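Local coordinates for OxyA protein (Actinoplanes teichomyceticus, PDB 5HH3), which is a cytochrome P450 family heme enzyme that probably closes a phenolic cross-link in the peptide precursor of a glycopeptide antibiotic, at residues B[95-98]-B[99-103]; B[232-235]-B[236-240]; B[363-366]-B[367-371]; B[259-262]-B[263-266]; B[9-12]-B[13-17]. All coordinates share one frame; numbering follows the deposited sequence.

Contact 1: B[95-98]-B[99-103]; sequences DPPE and HTRLR. With HEM (protoporphyrin IX containing Fe), chain G.
The guanidinium of R101 has the ring of P97 on one face, with P97 CB 3.8 Å above its plane and offset toward the rim. Both side chains run alongside each other in the same direction. The two other flat groups use their edges. The imidazole of H99 meets a heme carboxylate in its own plane, NE2 donating to O2A of the heme across 2.7 Å in a nearly straight bond (169°). The guanidinium of R103 comes edge-on to the same oxygen, with NH1 2.8 Å from heme O2A. One propionate oxygen is thus gripped by two donors, which probably stabilise its negative charge. With CG anti to its backbone N (chi1 177°), the H99 ring leaves the turn and reaches the heme. H99 and R103 stand one turn apart and form the HxxxR motif familiar from the C helix of P450s.

Proline suits the helix start, where no N-H is needed. The P97 ring follows a cis peptide bond, and its carbonyl O accepts from R101 N at 2.9 Å. H99 N donates to D95 O at 3.0 Å. The iron holds water 1, with C348 as its other axial ligand. The ring of H99 meets that of H346, which also binds the heme. Segment 95-98 leads from a loop into helix 98-106, which lies against the loop residues L91 and Y94, while the D95 carboxylate turns to S73 on strand 72-73.

Contact 2: B[232-235]-B[236-240]; sequences AAFV and MGAGA. With HEM (protoporphyrin IX containing Fe), chain G.
The first half of helix 225-256, the long distal helix that crosses the heme in P450s, widens here into a pi-type turn, and its F234 and A238 meet beside the cofactor. The methyl of A238 sits over one face of the F234 ring, its CB 3.8 Å from the centroid and 15° off the normal, a CH-pi contact. A methyl is compact enough to lie close against the phenyl face. The ring's edge serves the heme: F234 CE2 is 3.6 Å from methine carbon CHB. F234 CG lies anti to the backbone N (chi1 -158°), which carries the ring back over the next turn although its CB starts away from it.

In the backbone, M236 N bonds to A232 O in the ordinary four-residue step, but G239 N reaches back five residues to F234 O, at 2.8 Å and 172°. A240 N to V235 O, at 3.0 Å, is a weaker bond of the same span. Glycine suits this place because V235 O, 3.5 Å from G239 CA, lies where a side chain would start. Bare G239 also brings its carbonyl O within 3.6 Å of heme CAB, and V235 CG2 touches the heme methyl CMB.

On the side turned from the heme, M236 lies against L159, L173 and F192 of three other helices; its flexible thioether chain suits such a junction. A locally widened distal helix beside the iron-bound water is characteristic of the heme pocket of cytochrome P450s.

Contact 3: B[363-366]-B[367-371]; sequences PALA and HRFPT
P363 offers its carbonyl O to H367 twice at the C-terminal end of helix 351-368, the helix that follows the heme-ligating cysteine C348 and is known in P450s as the L helix. H367 N reaches P363 O across 3.0 Å, and H367 ND1 comes to the same oxygen at 3.1 Å. The two donors approach from opposite faces of the carbonyl plane, the imidazole N-H from well above it. CG of H367 stands beside its own backbone N (chi1 -80°), which folds the ring back toward P363; the bond from ND1 then probably fixes the ring's rotation. Proline has no N-H, so it suits a kink where the N of 363 makes no bond to the preceding turn.

A364 is small, and its methyl lets helix 112-136 come close at V126, Q127 and L130. Its carbonyl takes the N-H of R368, whose guanidinium turns away to Q127, D131 and E134 of that same helix.

L365 is the large apolar, buried residue of the segment. Its CD1 meets the edge of the F369 ring at CD2, 3.6 Å away, the two side chains crossing at about a right angle. L365 O accepts from F369 N at 3.0 Å, a last helical bond before F369 leaves helical geometry. Beyond the contact F369 stacks on W397.

A366 closes the segment, its methyl resting on M254. Its carbonyl faces P370, which has no N-H to give and suits the end of a helix: P370 CD lies 3.6 Å from A366 O.

Contact 4: B[259-262]-B[263-266]; sequences EQFA and LLRE
Four-residue backbone bonds run through this part of helix 258-266, the J helix of the P450 fold: R265 N to F261 O and E266 N to A262 O both measure 3.0 Å and L264 N to Q260 O a longer 3.3 Å, whereas L263 N divides two weak bonds between E259 O and Q260 O.

F261 and L264 make the apolar side. L264 CD2 approaches the F261 ring at its edge, close to its plane, 3.9 Å from F261 CD1, and the ring goes on to L253, M254 and I362 of two neighbouring helices, a place that suits a large apolar side chain. The Q260 amide is held by I331 N, F329 O and the side chain of D257, so its polar end ties the helix to the chain around it.

On another side lies A262, whose small methyl lets the R265 guanidinium come close, obliquely, with R265 NH1 3.5 Å from A262 CB. R265 takes the crowded position, CG between the backbone N and the carbonyl carbon (chi1 74°), and bends again at chi2. This leaves its NE for the next residue: R265 NE forms a rather long salt bridge with E266 OE2 at 3.3 Å, using the anti lone pair of that oxygen.

Contact 5: B[9-12]-B[13-17]; sequences EEIN and VVRAA
N12 and R15 lie side by side, pointing the same way from the N-terminal helix 8-19, with their amide and guanidinium planes turned 50° apart. R15 NH1 donates to N12 OD1 across 2.9 Å. The oxygen sits at the guanidinium edge, in its plane, while the donor stands above the plane of the amide carbonyl. I11 crosses the arginine obliquely: its CG1 lies 4.0 Å above the guanidinium plane, over the centre. One flat group is therefore covered by a hydrocarbon on a face and bonded by an amide at its rim, a setting that suits arginine with its long, extended chain. CG of R15 stands beside the backbone N (chi1 -70°), aiming that chain back along the helix.

Water 2 accepts from N12 ND2 at 3.1 Å and weakly from R15 NH1, while ND2 also bonds to F8 O. Plain i to i+4 bonds carry the backbone, such as R15 N to I11 O at 3.0 Å. Nearby, I11 packs on L76 of the second subunit and V14 on W87 of that same subunit, where branched apolar residues suit the interface. Because the amide is neutral, its bond directs the guanidinium but does not cancel the charge, which probably remains spread over the group.

In the fold
All five are local contacts along helices or at their ends, but their surroundings differ. Contact 2 lies nearest the chain's centre, and contact 1 lies about 19 Å from contact 2, centre to centre; both touch the heme, contact 2 mainly by apolar contact with the macrocycle and its substituents, contact 1 through charged and polar groups on a propionate. Contacts 3 and 4 sit together on the far side of the chain from contact 1, about 9 Å apart between centres and touching where H367 and P370 meet R265. They mix apolar faces inward with exposed polar residues. Contact 5, a buried turn, lies apart from the others and is covered partly by the second subunit.

Contact 1: B[95-98]-B[99-103]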
# COMPACT_ATOMS: atom_id res chain seq x y z
N ASP B 95 11.82 6.43 16.14
CA ASP B 95 12.16 7.81 16.44
C ASP B 95 13.03 7.82 17.68
O ASP B 95 13.02 6.83 18.43
CB ASP B 95 10.89 8.63 16.70
CG ASP B 95 10.06 8.83 15.44
OD1 ASP B 95 10.61 8.78 14.34
OD2 ASP B 95 8.84 9.05 15.55
N PRO B 96 13.77 8.93 17.93
CA PRO B 96 14.45 9.05 19.23
C PRO B 96 13.43 8.99 20.38
O PRO B 96 12.31 9.42 20.17
CB PRO B 96 15.12 10.44 19.17
CG PRO B 96 15.19 10.76 17.71
CD PRO B 96 14.00 10.11 17.07
N PRO B 97 13.77 8.45 21.54
CA PRO B 97 15.07 7.96 21.91
C PRO B 97 15.35 6.51 21.49
O PRO B 97 16.51 6.12 21.56
CB PRO B 97 15.03 8.04 23.43
CG PRO B 97 13.62 7.69 23.75
CD PRO B 97 12.79 8.25 22.63
N GLU B 98 14.35 5.74 21.05
CA GLU B 98 14.57 4.31 20.71
C GLU B 98 15.56 4.17 19.55
O GLU B 98 16.45 3.32 19.58
CB GLU B 98 13.27 3.56 20.38
CG GLU B 98 12.30 3.41 21.55
CD GLU B 98 11.27 4.53 21.66
OE1 GLU B 98 11.37 5.60 21.01
OE2 GLU B 98 10.33 4.36 22.44
N HIS B 99 15.38 5.00 18.54
CA HIS B 99 16.29 5.06 17.42
C HIS B 99 17.76 5.30 17.84
O HIS B 99 18.65 4.52 17.49
CB HIS B 99 15.84 6.13 16.41
CG HIS B 99 16.78 6.28 15.29
ND1 HIS B 99 17.81 7.20 15.30
CD2 HIS B 99 16.95 5.54 14.17
CE1 HIS B 99 18.54 7.04 14.21
NE2 HIS B 99 18.03 6.05 13.50
N THR B 100 17.98 6.35 18.63
CA THR B 100 19.31 6.67 19.20
C THR B 100 19.93 5.54 20.00
O THR B 100 21.11 5.23 19.85
CB THR B 100 19.21 7.88 20.17
OG1 THR B 100 18.32 8.85 19.62
CG2 THR B 100 20.58 8.52 20.38
N ARG B 101 19.13 4.99 20.91
CA ARG B 101 19.59 3.94 21.78
C ARG B 101 20.05 2.70 21.01
O ARG B 101 21.10 2.15 21.31
CB ARG B 101 18.53 3.62 22.86
CG ARG B 101 18.38 4.77 23.86
CD ARG B 101 17.08 4.77 24.66
NE ARG B 101 17.17 5.67 25.79
CZ ARG B 101 16.19 5.94 26.67
NH1 ARG B 101 14.96 5.43 26.53
NH2 ARG B 101 16.45 6.77 27.67
N LEU B 102 19.28 2.27 20.01
CA LEU B 102 19.68 1.09 19.21
C LEU B 102 20.82 1.43 18.24
O LEU B 102 21.79 0.68 18.15
CB LEU B 102 18.50 0.48 18.45
CG LEU B 102 18.83 -0.70 17.50
CD1 LEU B 102 19.53 -1.85 18.22
CD2 LEU B 102 17.54 -1.19 16.82
N ARG B 103 20.72 2.56 17.55
CA ARG B 103 21.77 2.93 16.62
C ARG B 103 23.18 3.09 17.23
O ARG B 103 24.16 2.65 16.61
CB ARG B 103 21.39 4.18 15.82
CG ARG B 103 22.48 4.49 14.80
CD ARG B 103 21.96 5.22 13.62
NE ARG B 103 23.07 5.55 12.75
CZ ARG B 103 22.97 5.83 11.46
NH1 ARG B 103 21.78 5.80 10.84
NH2 ARG B 103 24.06 6.13 10.79
CHA HEM G . 19.36 3.71 5.62
CHB HEM G . 22.05 -0.28 6.21
CHC HEM G . 23.54 0.07 1.59
CHD HEM G . 20.92 4.08 1.06
C1A HEM G . 19.94 2.59 6.15
C2A HEM G . 19.65 2.08 7.45
C3A HEM G . 20.41 0.96 7.62
C4A HEM G . 21.17 0.77 6.43
CMA HEM G . 20.43 0.07 8.83
CAA HEM G . 18.68 2.68 8.44
CBA HEM G . 19.43 3.71 9.29
CGA HEM G . 18.56 4.42 10.32
O1A HEM G . 17.32 4.52 10.20
O2A HEM G . 19.11 4.96 11.32
C1B HEM G . 22.70 -0.56 4.99
C2B HEM G . 23.56 -1.68 4.76
C3B HEM G . 23.99 -1.60 3.45
C4B HEM G . 23.35 -0.37 2.90
CMB HEM G . 23.93 -2.76 5.76
CAB HEM G . 24.92 -2.45 2.67
CBB HEM G . 25.68 -3.45 3.13
C1C HEM G . 22.96 1.19 1.01
C2C HEM G . 23.15 1.61 -0.33
C3C HEM G . 22.39 2.78 -0.49
C4C HEM G . 21.75 3.03 0.78
CMC HEM G . 24.01 0.92 -1.37
CAC HEM G . 22.22 3.65 -1.67
CBC HEM G . 22.84 3.54 -2.84
C1D HEM G . 20.30 4.26 2.29
C2D HEM G . 19.37 5.40 2.50
C3D HEM G . 18.93 5.30 3.77
C4D HEM G . 19.60 4.10 4.31
CMD HEM G . 18.94 6.48 1.54
CAD HEM G . 17.95 6.25 4.43
CBD HEM G . 16.47 5.94 4.18
CGD HEM G . 15.56 6.95 4.88
O1D HEM G . 14.32 6.87 4.85
O2D HEM G . 15.99 7.92 5.52
NA HEM G . 20.89 1.79 5.55
NB HEM G . 22.64 0.19 3.88
NC HEM G . 22.15 2.07 1.66
ND HEM G . 20.43 3.53 3.42
FE HEM G . 21.50 1.94 3.64
O HOH W 1 19.80 0.77 3.22

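Contact 2: B[232-235]-B[236-240]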
# COMPACT_ATOMS: atom_id res chain seq x y z
N ALA B 232 21.52 -8.39 11.76
CA ALA B 232 22.05 -9.38 10.82
C ALA B 232 21.14 -9.59 9.61
O ALA B 232 21.61 -9.58 8.48
CB ALA B 232 22.33 -10.70 11.51
N ALA B 233 19.86 -9.77 9.87
CA ALA B 233 18.87 -9.97 8.83
C ALA B 233 18.78 -8.76 7.88
O ALA B 233 18.70 -8.92 6.67
CB ALA B 233 17.52 -10.30 9.44
N PHE B 234 18.85 -7.55 8.43
CA PHE B 234 18.94 -6.37 7.59
C PHE B 234 20.21 -6.34 6.72
O PHE B 234 20.13 -6.05 5.52
CB PHE B 234 18.85 -5.08 8.41
CG PHE B 234 18.42 -3.93 7.60
CD1 PHE B 234 17.06 -3.70 7.38
CD2 PHE B 234 19.36 -3.12 6.95
CE1 PHE B 234 16.64 -2.65 6.58
CE2 PHE B 234 18.95 -2.07 6.17
CZ PHE B 234 17.58 -1.82 5.98
N VAL B 235 21.35 -6.64 7.31
CA VAL B 235 22.59 -6.66 6.56
C VAL B 235 22.56 -7.71 5.42
O VAL B 235 22.89 -7.39 4.27
CB VAL B 235 23.80 -6.84 7.49
CG1 VAL B 235 25.08 -7.07 6.71
CG2 VAL B 235 23.96 -5.59 8.36
N MET B 236 22.17 -8.94 5.77
CA MET B 236 22.04 -10.03 4.80
C MET B 236 20.91 -9.91 3.78
O MET B 236 21.03 -10.46 2.69
CB MET B 236 21.85 -11.37 5.52
CG MET B 236 23.14 -12.03 5.87
SD MET B 236 22.84 -13.47 6.90
CE MET B 236 22.09 -14.52 5.65
N GLY B 237 19.81 -9.25 4.13
CA GLY B 237 18.64 -9.13 3.27
C GLY B 237 18.71 -7.86 2.45
O GLY B 237 19.17 -7.86 1.29
N ALA B 238 18.29 -6.77 3.09
CA ALA B 238 18.17 -5.45 2.47
C ALA B 238 19.50 -4.83 2.09
O ALA B 238 19.64 -4.28 0.99
CB ALA B 238 17.42 -4.51 3.41
N GLY B 239 20.47 -4.92 2.99
CA GLY B 239 21.83 -4.45 2.72
C GLY B 239 22.40 -5.12 1.48
O GLY B 239 22.80 -4.44 0.54
N ALA B 240 22.36 -6.44 1.46
CA ALA B 240 22.86 -7.23 0.33
C ALA B 240 22.14 -6.88 -0.98
O ALA B 240 22.78 -6.78 -2.02
CB ALA B 240 22.71 -8.71 0.62
CHA HEM G . 19.36 3.71 5.62
CHB HEM G . 22.05 -0.28 6.21
CHC HEM G . 23.54 0.07 1.59
CHD HEM G . 20.92 4.08 1.06
C1A HEM G . 19.94 2.59 6.15
C2A HEM G . 19.65 2.08 7.45
C3A HEM G . 20.41 0.96 7.62
C4A HEM G . 21.17 0.77 6.43
CMA HEM G . 20.43 0.07 8.83
CAA HEM G . 18.68 2.68 8.44
CBA HEM G . 19.43 3.71 9.29
CGA HEM G . 18.56 4.42 10.32
O1A HEM G . 17.32 4.52 10.20
O2A HEM G . 19.11 4.96 11.32
C1B HEM G . 22.70 -0.56 4.99
C2B HEM G . 23.56 -1.68 4.76
C3B HEM G . 23.99 -1.60 3.45
C4B HEM G . 23.35 -0.37 2.90
CMB HEM G . 23.93 -2.76 5.76
CAB HEM G . 24.92 -2.45 2.67
CBB HEM G . 25.68 -3.45 3.13
C1C HEM G . 22.96 1.19 1.01
C2C HEM G . 23.15 1.61 -0.33
C3C HEM G . 22.39 2.78 -0.49
C4C HEM G . 21.75 3.03 0.78
CMC HEM G . 24.01 0.92 -1.37
CAC HEM G . 22.22 3.65 -1.67
CBC HEM G . 22.84 3.54 -2.84
C1D HEM G . 20.30 4.26 2.29
C2D HEM G . 19.37 5.40 2.50
C3D HEM G . 18.93 5.30 3.77
C4D HEM G . 19.60 4.10 4.31
CMD HEM G . 18.94 6.48 1.54
CAD HEM G . 17.95 6.25 4.43
CBD HEM G . 16.47 5.94 4.18
CGD HEM G . 15.56 6.95 4.88
O1D HEM G . 14.32 6.87 4.85
O2D HEM G . 15.99 7.92 5.52
NA HEM G . 20.89 1.79 5.55
NB HEM G . 22.64 0.19 3.88
NC HEM G . 22.15 2.07 1.66
ND HEM G . 20.43 3.53 3.42
FE HEM G . 21.50 1.94 3.64
O HOH W 1 19.80 0.77 3.22

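Contact 3: B[363-366]-B[367-371]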
# COMPACT_ATOMS: atom_id res chain seq x y z
N PRO B 363 36.75 -1.28 -9.71
CA PRO B 363 38.09 -1.34 -10.31
C PRO B 363 38.52 -2.74 -10.65
O PRO B 363 39.15 -2.94 -11.69
CB PRO B 363 38.99 -0.76 -9.21
CG PRO B 363 38.09 0.20 -8.51
CD PRO B 363 36.81 -0.59 -8.40
N ALA B 364 38.20 -3.71 -9.79
CA ALA B 364 38.52 -5.12 -10.08
C ALA B 364 37.91 -5.59 -11.42
O ALA B 364 38.59 -6.22 -12.23
CB ALA B 364 38.03 -6.01 -8.96
N LEU B 365 36.64 -5.25 -11.63
CA LEU B 365 35.95 -5.54 -12.89
C LEU B 365 36.59 -4.85 -14.08
O LEU B 365 36.82 -5.48 -15.09
CB LEU B 365 34.47 -5.17 -12.80
CG LEU B 365 33.62 -5.38 -14.06
CD1 LEU B 365 33.79 -6.76 -14.67
CD2 LEU B 365 32.16 -5.13 -13.74
N ALA B 366 36.85 -3.55 -13.98
CA ALA B 366 37.48 -2.79 -15.07
C ALA B 366 38.83 -3.39 -15.48
O ALA B 366 39.10 -3.49 -16.66
CB ALA B 366 37.64 -1.32 -14.70
N HIS B 367 39.65 -3.79 -14.50
CA HIS B 367 40.92 -4.47 -14.77
C HIS B 367 40.78 -5.86 -15.37
O HIS B 367 41.59 -6.25 -16.22
CB HIS B 367 41.80 -4.57 -13.51
CG HIS B 367 42.55 -3.32 -13.21
ND1 HIS B 367 42.10 -2.38 -12.31
CD2 HIS B 367 43.70 -2.83 -13.72
CE1 HIS B 367 42.95 -1.37 -12.26
NE2 HIS B 367 43.93 -1.62 -13.11
N ARG B 368 39.78 -6.63 -14.93
CA ARG B 368 39.66 -8.00 -15.41
C ARG B 368 39.10 -8.05 -16.84
O ARG B 368 39.54 -8.86 -17.65
CB ARG B 368 38.77 -8.85 -14.49
CG ARG B 368 38.65 -10.31 -14.91
CD ARG B 368 39.98 -11.05 -14.80
NE ARG B 368 40.28 -11.24 -13.39
CZ ARG B 368 39.96 -12.32 -12.67
NH1 ARG B 368 40.25 -12.34 -11.38
NH2 ARG B 368 39.36 -13.38 -13.21
N PHE B 369 38.11 -7.21 -17.12
CA PHE B 369 37.41 -7.24 -18.38
C PHE B 369 37.40 -5.85 -18.99
O PHE B 369 36.36 -5.22 -19.04
CB PHE B 369 35.97 -7.77 -18.19
CG PHE B 369 35.90 -9.20 -17.68
CD1 PHE B 369 36.59 -10.22 -18.30
CD2 PHE B 369 35.09 -9.52 -16.57
CE1 PHE B 369 36.51 -11.53 -17.84
CE2 PHE B 369 35.00 -10.82 -16.11
CZ PHE B 369 35.71 -11.83 -16.74
N PRO B 370 38.56 -5.36 -19.46
CA PRO B 370 38.57 -4.05 -20.15
C PRO B 370 37.76 -4.00 -21.46
O PRO B 370 37.46 -2.91 -21.93
CB PRO B 370 40.06 -3.80 -20.42
CG PRO B 370 40.69 -5.15 -20.36
CD PRO B 370 39.93 -5.87 -19.28
N THR B 371 37.44 -5.17 -22.04
CA THR B 371 36.61 -5.30 -23.24
C THR B 371 35.12 -5.56 -22.94
O THR B 371 34.35 -5.90 -23.85
CB THR B 371 37.13 -6.47 -24.10
OG1 THR B 371 37.26 -7.63 -23.27
CG2 THR B 371 38.48 -6.13 -24.71

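Contact 4: B[259-262]-B[263-266]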
# COMPACT_ATOMS: atom_id res chain seq x y z
N GLU B 259 35.03 4.19 -21.98
CA GLU B 259 36.15 5.12 -22.02
C GLU B 259 36.42 5.83 -20.68
O GLU B 259 37.56 6.00 -20.29
CB GLU B 259 36.01 6.11 -23.18
CG GLU B 259 36.20 5.41 -24.53
CD GLU B 259 35.97 6.28 -25.75
OE1 GLU B 259 35.17 7.24 -25.67
OE2 GLU B 259 36.57 5.99 -26.80
N GLN B 260 35.37 6.15 -19.94
CA GLN B 260 35.55 6.77 -18.63
C GLN B 260 36.13 5.81 -17.60
O GLN B 260 36.96 6.20 -16.79
CB GLN B 260 34.24 7.35 -18.14
CG GLN B 260 33.69 8.39 -19.10
CD GLN B 260 32.91 9.47 -18.40
OE1 GLN B 260 33.38 10.05 -17.42
NE2 GLN B 260 31.73 9.76 -18.89
N PHE B 261 35.74 4.54 -17.67
CA PHE B 261 36.30 3.53 -16.77
C PHE B 261 37.69 3.06 -17.18
O PHE B 261 38.41 2.53 -16.34
CB PHE B 261 35.34 2.36 -16.60
CG PHE B 261 34.14 2.72 -15.79
CD1 PHE B 261 34.18 2.70 -14.40
CD2 PHE B 261 32.98 3.15 -16.42
CE1 PHE B 261 33.07 3.07 -13.66
CE2 PHE B 261 31.87 3.52 -15.67
CZ PHE B 261 31.91 3.48 -14.29
N ALA B 262 38.07 3.26 -18.44
CA ALA B 262 39.47 3.07 -18.86
C ALA B 262 40.38 4.09 -18.18
O ALA B 262 41.53 3.81 -17.89
CB ALA B 262 39.60 3.16 -20.38
N LEU B 263 39.83 5.28 -17.92
CA LEU B 263 40.51 6.33 -17.16
C LEU B 263 40.69 5.93 -15.70
O LEU B 263 41.75 6.15 -15.13
CB LEU B 263 39.71 7.64 -17.26
CG LEU B 263 40.51 8.93 -17.43
CD1 LEU B 263 41.15 9.00 -18.82
CD2 LEU B 263 39.59 10.12 -17.21
N LEU B 264 39.65 5.35 -15.10
CA LEU B 264 39.76 4.76 -13.77
C LEU B 264 40.83 3.67 -13.70
O LEU B 264 41.63 3.66 -12.76
CB LEU B 264 38.41 4.18 -13.29
CG LEU B 264 38.40 3.37 -11.99
CD1 LEU B 264 38.84 4.21 -10.80
CD2 LEU B 264 37.01 2.79 -11.74
N ARG B 265 40.87 2.76 -14.67
CA ARG B 265 41.84 1.66 -14.54
C ARG B 265 43.29 2.08 -14.81
O ARG B 265 44.18 1.61 -14.11
CB ARG B 265 41.45 0.40 -15.33
CG ARG B 265 41.60 0.46 -16.82
CD ARG B 265 41.94 -0.89 -17.44
NE ARG B 265 42.41 -0.63 -18.80
CZ ARG B 265 41.64 -0.31 -19.85
NH1 ARG B 265 40.32 -0.23 -19.75
NH2 ARG B 265 42.20 -0.07 -21.02
N GLU B 266 43.52 2.99 -15.76
CA GLU B 266 44.89 3.41 -16.14
C GLU B 266 45.46 4.54 -15.27
O GLU B 266 46.63 4.51 -14.93
CB GLU B 266 44.96 3.82 -17.62
CG GLU B 266 44.77 2.67 -18.61
CD GLU B 266 45.86 1.60 -18.51
OE1 GLU B 266 47.06 1.95 -18.41
OE2 GLU B 266 45.52 0.40 -18.53

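Contact 5: B[9-12]-B[13-17]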
# COMPACT_ATOMS: atom_id res chain seq x y z
N GLU B 9 -1.85 6.77 2.89
CA GLU B 9 -0.44 6.35 2.86
C GLU B 9 -0.18 5.47 1.64
O GLU B 9 0.81 5.67 0.92
CB GLU B 9 -0.04 5.57 4.14
CG GLU B 9 -0.00 6.40 5.43
CD GLU B 9 -1.36 6.63 6.08
OE1 GLU B 9 -2.39 6.17 5.53
OE2 GLU B 9 -1.41 7.28 7.14
N GLU B 10 -1.08 4.51 1.39
CA GLU B 10 -0.84 3.52 0.33
C GLU B 10 -0.88 4.16 -1.08
O GLU B 10 0.00 3.90 -1.89
CB GLU B 10 -1.86 2.37 0.40
CG GLU B 10 -1.74 1.51 1.66
CD GLU B 10 -2.51 2.05 2.86
OE1 GLU B 10 -2.84 3.26 2.93
OE2 GLU B 10 -2.84 1.25 3.74
N ILE B 11 -1.90 4.95 -1.37
CA ILE B 11 -2.05 5.54 -2.71
C ILE B 11 -0.87 6.46 -3.03
O ILE B 11 -0.35 6.45 -4.15
CB ILE B 11 -3.43 6.20 -2.92
CG1 ILE B 11 -3.73 6.39 -4.40
CG2 ILE B 11 -3.55 7.55 -2.20
CD1 ILE B 11 -3.89 5.11 -5.18
N ASN B 12 -0.37 7.19 -2.03
CA ASN B 12 0.75 8.09 -2.25
C ASN B 12 2.11 7.43 -2.29
O ASN B 12 3.02 7.94 -2.95
CB ASN B 12 0.65 9.28 -1.28
CG ASN B 12 -0.52 10.17 -1.62
OD1 ASN B 12 -0.58 10.75 -2.73
ND2 ASN B 12 -1.51 10.21 -0.74
N VAL B 13 2.25 6.28 -1.64
CA VAL B 13 3.40 5.39 -1.88
C VAL B 13 3.45 4.93 -3.35
O VAL B 13 4.49 4.97 -3.97
CB VAL B 13 3.35 4.15 -0.93
CG1 VAL B 13 4.14 2.95 -1.46
CG2 VAL B 13 3.85 4.55 0.46
N VAL B 14 2.30 4.54 -3.88
CA VAL B 14 2.18 4.11 -5.28
C VAL B 14 2.56 5.24 -6.24
O VAL B 14 3.32 5.03 -7.15
CB VAL B 14 0.74 3.63 -5.62
CG1 VAL B 14 0.58 3.42 -7.12
CG2 VAL B 14 0.42 2.34 -4.89
N ARG B 15 1.99 6.42 -6.03
CA ARG B 15 2.25 7.57 -6.89
C ARG B 15 3.74 7.92 -6.83
O ARG B 15 4.34 8.17 -7.88
CB ARG B 15 1.41 8.77 -6.50
CG ARG B 15 -0.07 8.63 -6.80
CD ARG B 15 -0.79 9.82 -6.17
NE ARG B 15 -2.22 9.80 -6.46
CZ ARG B 15 -3.21 10.15 -5.64
NH1 ARG B 15 -2.97 10.54 -4.39
NH2 ARG B 15 -4.45 10.08 -6.06
N ALA B 16 4.34 7.89 -5.64
CA ALA B 16 5.77 8.19 -5.53
C ALA B 16 6.62 7.15 -6.27
O ALA B 16 7.59 7.52 -6.97
CB ALA B 16 6.21 8.32 -4.07
N ALA B 17 6.25 5.88 -6.17
CA ALA B 17 6.99 4.80 -6.86
C ALA B 17 6.96 4.97 -8.40
O ALA B 17 8.01 4.89 -9.04
CB ALA B 17 6.47 3.42 -6.45
O HOH W 2 -4.27 11.36 -1.39